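Local coordinates for competence/damage-inducible protein CinA (Agrobacterium tumefaciens, PDB 2A9S) that belongs to the CinA competence/damage-inducible family and may act as a nicotinamide-nucleotide amidase, at the interface of chains A and B. Numbering follows the deposited sequence. Chains: chain A/B, competence/damage-inducible protein CinA.

The interface of chains A and B. Residues chain A 38, 147-148, 151; chain B 3-5, 41, 45.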
loop_
_atom_site.group_PDB
_atom_site.type_symbol
_atom_site.label_atom_id
_atom_site.label_comp_id
_atom_site.label_asym_id
_atom_site.label_seq_id
_atom_site.Cartn_x
_atom_site.Cartn_y
_atom_site.Cartn_z
ATOM N N LEU A 38 -1.429 2.360 4.270
ATOM C CA LEU A 38 -2.584 2.280 5.172
ATOM C C LEU A 38 -3.864 2.868 4.587
ATOM O O LEU A 38 -4.938 2.522 5.062
ATOM C CB LEU A 38 -2.313 2.942 6.523
ATOM C CG LEU A 38 -1.167 2.323 7.324
ATOM C CD1 LEU A 38 -0.973 3.072 8.674
ATOM C CD2 LEU A 38 -1.442 0.819 7.534
ATOM N N ARG A 147 3.965 8.999 15.430
ATOM C CA ARG A 147 4.058 8.500 14.056
ATOM C C ARG A 147 2.755 7.798 13.598
ATOM O O ARG A 147 2.204 8.151 12.555
ATOM C CB ARG A 147 5.273 7.575 13.934
ATOM C CG ARG A 147 5.503 7.081 12.524
ATOM C CD ARG A 147 6.723 6.196 12.466
ATOM N NE ARG A 147 6.987 5.678 11.127
ATOM C CZ ARG A 147 7.866 6.157 10.248
ATOM N NH1 ARG A 147 8.592 7.254 10.510
ATOM N NH2 ARG A 147 8.022 5.540 9.075
ATOM N N THR A 148 2.288 6.809 14.373
ATOM C CA THR A 148 1.036 6.119 14.068
ATOM C C THR A 148 -0.141 7.119 14.091
ATOM O O THR A 148 -1.020 7.095 13.219
ATOM C CB THR A 148 0.761 4.959 15.084
ATOM O OG1 THR A 148 1.863 4.045 15.074
ATOM C CG2 THR A 148 -0.488 4.186 14.636
ATOM N N ARG A 151 -0.114 9.175 10.880
ATOM C CA ARG A 151 -0.511 8.282 9.791
ATOM C C ARG A 151 -2.025 8.027 9.779
ATOM O O ARG A 151 -2.694 8.111 8.730
ATOM C CB ARG A 151 0.308 6.986 9.840
ATOM C CG ARG A 151 1.759 7.258 9.388
ATOM C CD ARG A 151 2.736 6.219 9.975
ATOM N NE ARG A 151 2.396 4.821 9.777
ATOM C CZ ARG A 151 2.745 4.082 8.717
ATOM N NH1 ARG A 151 3.373 4.634 7.654
ATOM N NH2 ARG A 151 2.446 2.790 8.716
ATOM N N MET B 3 0.529 4.733 20.366
ATOM C CA MET B 3 -0.436 4.032 19.458
ATOM C C MET B 3 0.331 3.050 18.592
ATOM O O MET B 3 1.281 3.454 17.909
ATOM C CB MET B 3 -1.143 5.049 18.559
ATOM C CG MET B 3 -2.415 4.554 17.920
ATOM S SD MET B 3 -3.434 5.919 17.381
ATOM C CE MET B 3 -5.053 5.131 17.369
ATOM N N SER B 4 -0.062 1.773 18.630
ATOM C CA SER B 4 0.490 0.744 17.728
ATOM C C SER B 4 -0.643 0.055 16.968
ATOM O O SER B 4 -1.473 -0.616 17.572
ATOM C CB SER B 4 1.329 -0.289 18.496
ATOM O OG SER B 4 2.020 -1.144 17.578
ATOM N N LEU B 5 -0.678 0.203 15.655
ATOM C CA LEU B 5 -1.810 -0.288 14.871
ATOM C C LEU B 5 -1.848 -1.824 14.775
ATOM O O LEU B 5 -2.925 -2.445 14.823
ATOM C CB LEU B 5 -1.771 0.335 13.468
ATOM C CG LEU B 5 -2.816 -0.059 12.416
ATOM C CD1 LEU B 5 -4.217 0.381 12.790
ATOM C CD2 LEU B 5 -2.421 0.519 11.037
ATOM N N GLY B 41 2.464 -1.131 5.143
ATOM C CA GLY B 41 1.984 -0.328 6.282
ATOM C C GLY B 41 2.707 -0.765 7.562
ATOM O O GLY B 41 3.164 0.055 8.340
ATOM N N GLU B 45 5.507 1.400 9.929
ATOM C CA GLU B 45 5.129 1.821 11.283
ATOM C C GLU B 45 6.397 2.123 12.058
ATOM O O GLU B 45 6.370 2.807 13.073
ATOM C CB GLU B 45 4.388 0.686 12.001
ATOM C CG GLU B 45 2.921 0.627 11.609
ATOM C CD GLU B 45 2.150 1.768 12.243
ATOM O OE1 GLU B 45 1.887 1.693 13.475
ATOM O OE2 GLU B 45 1.801 2.722 11.513
HETATM O O HOH W 1 4.611 4.240 14.653
#
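A:Thr148 and A:Arg151, about one turn apart near the start of helix 147-167, face B:Glu45, whose backbone lies in the loop two residues past helix 38-43 of the partner. The carboxylate of B:Glu45 divides its oxygens between them. OE2 takes both NE and NH2 of A:Arg151, the NE to OE2 distance being 2.8 Å. This is a side-on salt bridge to one oxygen: NE arrives nearly along the C-O axis and NH2 on the anti lone pair, while the guanidinium and carboxylate planes stand 41° apart. The bend at chi3 of A:Arg151 (52°) turns the guanidinium edge toward that oxygen. Its NH2 also makes a weak hydrogen bond to the backbone O of B:Gly41. The second carboxylate oxygen, OE1, accepts from the hydroxyl OG1 of A:Thr148 at 2.8 Å, on the syn side but 30° out of the carboxylate plane. OG1 also lies 3.0 Å from the carbonyl O of B:Met3, above the carbonyl plane; B:Met3 is poorly ordered, and one hydroxyl hydrogen would have to be shared between these acceptors, so this link is tentative. Water 1 joins the same OG1 to the backbone O of B:Glu45, 2.8 Å from each. Beside this polar cluster, A:Leu38 and B:Leu5 meet tip to tip, CD2 to CD2 at 3.6 Å, and CD2 of A:Leu38 also packs on CA of B:Gly41. The structure alone does not show whether the two-fold dimer is the biological one. Within it, repeated with the chains exchanged, the patch holds the start of helix 147-167 against the loop after helix 38-43 of the partner through B:Glu45, with B:Leu5 adding an apolar contact.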